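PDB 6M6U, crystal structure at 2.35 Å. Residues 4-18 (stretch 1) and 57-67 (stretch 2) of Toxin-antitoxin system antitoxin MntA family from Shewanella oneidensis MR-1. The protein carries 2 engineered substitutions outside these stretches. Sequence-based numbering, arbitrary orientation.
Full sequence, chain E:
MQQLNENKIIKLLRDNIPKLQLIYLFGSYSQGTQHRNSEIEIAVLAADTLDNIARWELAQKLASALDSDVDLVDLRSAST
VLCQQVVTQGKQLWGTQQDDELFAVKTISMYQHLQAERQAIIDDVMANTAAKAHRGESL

Stretch 1 (4-18) LNENKIIKLLRDNIP
Stretch 2, residues 57-67: ELAQKLASALD

Two helices packed nearly antiparallel, joined by a seam of leucine and isoleucine side chains with polar groups confined mostly to its margins, make this contact a compact example of how amphipathic helices recognise one another. The first helix starts at Glu6 and runs through at least Arg14; the second begins earlier in the chain and runs through at least Ala65. Their middles keep phi near -65° and psi near -40°. Phi/psi then shift to -68/-21 at Asp15, -115/-12 at Asn16 and -117/114 at Ile17, and to -94/-7 at Leu66 and 54/46 at Asp67, where phi turns positive. The axes approach to 10.6 Å, with 149° between their N-to-C directions, so the register runs in reverse: CA of Asn5 lies 7.7 Å from CA of Leu66, CA of Ile9 7.1 Å from CA of Leu62, and CA of Asn16 7.6 Å from CA of Leu58.

The spacing of contact residues follows the helical repeat. Leu58, Leu62 and Leu66, one turn apart, supply much of the 554 Å² buried between the stretches. Leu58 (chi1 t, chi2 p) points toward the partner; its CD2 sits 3.7 Å from Leu13 CD2 and 3.6 Å from Ile17 CG1, while its CD1 lies 3.7 Å from Asn16 CB. Leu62 leaves its backbone sideways, but its end comes nearer, with chi1 off-well at -95° and chi2 p: CD1 is 3.8 Å from Leu12 CB, and CD2 is 3.9 Å from Leu13 CD2. Leu66 (m, t) also starts sideways and places CD1 3.8 Å from Ile9 CG1. Ile9, Leu12, Leu13 and Ile17 all adopt m, t. Ile9, Leu13, Ile17, Leu58 and Leu62 are buried; Leu12, Ala65 and Leu66 are partly exposed. Branched aliphatic chains suit this setting because they fill space without polar groups to satisfy.

Ala65 points its small side chain toward the partner, where its CB meets Leu12 CD1 at 3.6 Å. Lys8 (t, t, m, t), bent at chi3, passes Ala65, with Lys8 CD 4.1 Å from Ala65 CB. Lys8 NZ makes a weak hydrogen bond to Ala65 O at 3.5 Å, the only hydrogen bond between the stretches. Lysine serves well here: its methylenes cover apolar neighbours while its amine reaches a carbonyl.

Asparagines occur near both ends of the first stretch, in different roles. Asn5 (chi1 t) is the N-cap, its OD1 accepting from Lys8 N at 3.2 Å and, weakly, from Asn7 N at 3.2 Å. Asn16 (chi1 m, chi2 -89°) turns ND2 back to Leu12 O at 2.7 Å, giving ND2 an acceptor within its own stretch.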

# COMPACT_ATOMS: atom_id res chain seq x y z
N LEU E 4 25.39 -7.58 9.70
CA LEU E 4 24.21 -7.95 10.49
C LEU E 4 24.63 -8.57 11.82
O LEU E 4 25.43 -9.51 11.86
CB LEU E 4 23.32 -8.91 9.71
CG LEU E 4 21.91 -9.14 10.27
CD1 LEU E 4 21.08 -7.88 10.10
CD2 LEU E 4 21.24 -10.34 9.60
N ASN E 5 24.08 -8.05 12.92
CA ASN E 5 24.46 -8.51 14.26
C ASN E 5 23.64 -9.75 14.61
O ASN E 5 22.48 -9.66 15.01
CB ASN E 5 24.24 -7.40 15.28
CG ASN E 5 24.94 -7.68 16.60
OD1 ASN E 5 25.30 -8.81 16.90
ND2 ASN E 5 25.14 -6.63 17.39
N GLU E 6 24.27 -10.92 14.47
CA GLU E 6 23.59 -12.17 14.78
C GLU E 6 23.49 -12.41 16.27
O GLU E 6 22.55 -13.08 16.73
CB GLU E 6 24.30 -13.33 14.09
CG GLU E 6 24.46 -13.14 12.59
CD GLU E 6 25.04 -14.34 11.88
OE1 GLU E 6 25.61 -15.23 12.56
OE2 GLU E 6 24.94 -14.41 10.64
N ASN E 7 24.44 -11.90 17.06
CA ASN E 7 24.38 -12.10 18.50
C ASN E 7 23.21 -11.35 19.11
O ASN E 7 22.60 -11.83 20.07
CB ASN E 7 25.69 -11.67 19.15
CG ASN E 7 26.83 -12.61 18.83
OD1 ASN E 7 26.65 -13.83 18.77
ND2 ASN E 7 28.02 -12.06 18.63
N LYS E 8 22.88 -10.18 18.57
CA LYS E 8 21.72 -9.44 19.05
C LYS E 8 20.43 -10.18 18.72
O LYS E 8 19.51 -10.23 19.55
CB LYS E 8 21.71 -8.04 18.43
CG LYS E 8 20.88 -7.02 19.18
CD LYS E 8 20.82 -5.69 18.42
CE LYS E 8 22.21 -5.10 18.20
NZ LYS E 8 22.14 -3.72 17.64
N ILE E 9 20.36 -10.77 17.52
CA ILE E 9 19.20 -11.58 17.15
C ILE E 9 19.04 -12.75 18.11
O ILE E 9 17.93 -13.03 18.59
CB ILE E 9 19.35 -12.08 15.70
CG1 ILE E 9 19.16 -10.93 14.71
CG2 ILE E 9 18.38 -13.24 15.42
CD1 ILE E 9 19.33 -11.32 13.26
N ILE E 10 20.14 -13.44 18.41
CA ILE E 10 20.07 -14.63 19.25
C ILE E 10 19.60 -14.26 20.66
O ILE E 10 18.70 -14.89 21.22
CB ILE E 10 21.43 -15.35 19.27
CG1 ILE E 10 21.73 -15.92 17.89
CG2 ILE E 10 21.45 -16.45 20.34
CD1 ILE E 10 23.17 -16.33 17.69
N LYS E 11 20.20 -13.21 21.23
CA LYS E 11 19.85 -12.84 22.60
C LYS E 11 18.39 -12.43 22.71
O LYS E 11 17.67 -12.88 23.61
CB LYS E 11 20.76 -11.71 23.10
CG LYS E 11 20.33 -11.18 24.45
CD LYS E 11 21.34 -10.22 25.06
CE LYS E 11 20.85 -9.73 26.42
NZ LYS E 11 20.37 -10.88 27.26
N LEU E 12 17.92 -11.57 21.79
CA LEU E 12 16.54 -11.10 21.84
C LEU E 12 15.55 -12.25 21.78
O LEU E 12 14.57 -12.27 22.54
CB LEU E 12 16.28 -10.13 20.69
CG LEU E 12 16.81 -8.71 20.91
CD1 LEU E 12 16.73 -7.92 19.60
CD2 LEU E 12 16.00 -8.03 22.00
N LEU E 13 15.77 -13.21 20.88
CA LEU E 13 14.84 -14.33 20.77
C LEU E 13 14.95 -15.27 21.96
O LEU E 13 13.93 -15.73 22.49
CB LEU E 13 15.08 -15.09 19.46
CG LEU E 13 14.90 -14.28 18.17
CD1 LEU E 13 15.33 -15.11 16.97
CD2 LEU E 13 13.45 -13.81 18.02
N ARG E 14 16.17 -15.56 22.41
CA ARG E 14 16.33 -16.39 23.61
C ARG E 14 15.65 -15.76 24.81
O ARG E 14 14.96 -16.44 25.57
CB ARG E 14 17.81 -16.61 23.89
CG ARG E 14 18.49 -17.55 22.93
CD ARG E 14 18.95 -18.79 23.65
NE ARG E 14 20.22 -18.58 24.34
CZ ARG E 14 20.62 -19.29 25.39
NH1 ARG E 14 19.84 -20.24 25.89
NH2 ARG E 14 21.79 -19.03 25.95
N ASP E 15 15.81 -14.44 24.98
CA ASP E 15 15.20 -13.75 26.11
C ASP E 15 13.68 -13.68 26.02
O ASP E 15 13.03 -13.49 27.05
CB ASP E 15 15.74 -12.32 26.22
CG ASP E 15 17.22 -12.27 26.56
OD1 ASP E 15 17.83 -13.34 26.77
OD2 ASP E 15 17.78 -11.15 26.61
N ASN E 16 13.11 -13.84 24.82
CA ASN E 16 11.68 -13.61 24.64
C ASN E 16 10.87 -14.84 24.26
O ASN E 16 9.64 -14.79 24.31
CB ASN E 16 11.45 -12.52 23.57
CG ASN E 16 11.70 -11.12 24.11
OD1 ASN E 16 10.79 -10.49 24.64
ND2 ASN E 16 12.92 -10.64 23.97
N ILE E 17 11.51 -15.95 23.89
CA ILE E 17 10.75 -17.13 23.47
C ILE E 17 11.01 -18.29 24.42
O ILE E 17 12.14 -18.80 24.47
CB ILE E 17 11.09 -17.52 22.02
CG1 ILE E 17 10.76 -16.37 21.07
CG2 ILE E 17 10.31 -18.76 21.62
CD1 ILE E 17 11.14 -16.64 19.63
N PRO E 18 10.01 -18.74 25.17
CA PRO E 18 10.22 -19.88 26.06
C PRO E 18 10.49 -21.16 25.27
O PRO E 18 9.89 -21.40 24.23
CB PRO E 18 8.90 -19.98 26.84
CG PRO E 18 7.90 -19.34 25.94
CD PRO E 18 8.63 -18.22 25.24
N GLU E 57 4.67 -8.89 17.48
CA GLU E 57 5.26 -7.90 18.38
C GLU E 57 6.75 -8.14 18.56
O GLU E 57 7.55 -7.19 18.53
CB GLU E 57 4.54 -7.92 19.73
CG GLU E 57 3.06 -7.54 19.70
CD GLU E 57 2.83 -6.03 19.70
OE1 GLU E 57 1.71 -5.60 19.33
OE2 GLU E 57 3.75 -5.28 20.09
N LEU E 58 7.15 -9.40 18.73
CA LEU E 58 8.57 -9.69 18.88
C LEU E 58 9.34 -9.29 17.63
O LEU E 58 10.44 -8.74 17.73
CB LEU E 58 8.77 -11.18 19.20
CG LEU E 58 10.21 -11.64 19.35
CD1 LEU E 58 10.95 -10.75 20.33
CD2 LEU E 58 10.24 -13.09 19.81
N ALA E 59 8.77 -9.54 16.45
CA ALA E 59 9.41 -9.14 15.21
C ALA E 59 9.67 -7.64 15.18
O ALA E 59 10.78 -7.19 14.84
CB ALA E 59 8.56 -9.56 14.01
N GLN E 60 8.67 -6.84 15.55
CA GLN E 60 8.86 -5.39 15.56
C GLN E 60 9.87 -4.97 16.62
O GLN E 60 10.58 -3.98 16.43
CB GLN E 60 7.53 -4.66 15.77
CG GLN E 60 6.38 -5.16 14.90
CD GLN E 60 6.80 -5.51 13.48
OE1 GLN E 60 7.52 -4.76 12.82
NE2 GLN E 60 6.35 -6.68 13.00
N LYS E 61 9.96 -5.71 17.73
CA LYS E 61 11.00 -5.40 18.70
C LYS E 61 12.39 -5.71 18.14
O LYS E 61 13.33 -4.93 18.34
CB LYS E 61 10.78 -6.15 20.01
CG LYS E 61 11.61 -5.58 21.15
CD LYS E 61 11.56 -6.43 22.42
CE LYS E 61 10.19 -7.04 22.64
NZ LYS E 61 9.21 -6.03 23.15
N LEU E 62 12.53 -6.82 17.42
CA LEU E 62 13.78 -7.06 16.69
C LEU E 62 13.99 -5.99 15.63
O LEU E 62 15.11 -5.49 15.46
CB LEU E 62 13.77 -8.44 16.04
CG LEU E 62 14.44 -9.57 16.82
CD1 LEU E 62 13.61 -9.91 18.05
CD2 LEU E 62 14.65 -10.79 15.94
N ALA E 63 12.93 -5.63 14.91
CA ALA E 63 13.04 -4.62 13.87
C ALA E 63 13.60 -3.31 14.43
O ALA E 63 14.46 -2.68 13.80
CB ALA E 63 11.67 -4.39 13.22
N SER E 64 13.15 -2.92 15.62
CA SER E 64 13.65 -1.70 16.24
C SER E 64 15.09 -1.86 16.70
O SER E 64 15.89 -0.92 16.61
CB SER E 64 12.75 -1.31 17.41
OG SER E 64 13.28 -0.21 18.12
N ALA E 65 15.46 -3.05 17.20
CA ALA E 65 16.83 -3.26 17.65
C ALA E 65 17.80 -3.30 16.48
O ALA E 65 18.94 -2.83 16.60
CB ALA E 65 16.92 -4.54 18.47
N LEU E 66 17.37 -3.85 15.34
CA LEU E 66 18.20 -4.01 14.16
C LEU E 66 18.08 -2.86 13.17
O LEU E 66 18.81 -2.84 12.18
CB LEU E 66 17.83 -5.31 13.43
CG LEU E 66 18.10 -6.59 14.20
CD1 LEU E 66 17.39 -7.77 13.54
CD2 LEU E 66 19.59 -6.83 14.28
N ASP E 67 17.16 -1.92 13.41
CA ASP E 67 16.92 -0.79 12.51
C ASP E 67 16.63 -1.27 11.09
O ASP E 67 17.17 -0.75 10.11
CB ASP E 67 18.09 0.19 12.54
CG ASP E 67 17.77 1.50 11.86
OD1 ASP E 67 16.62 1.97 12.00
OD2 ASP E 67 18.66 2.04 11.16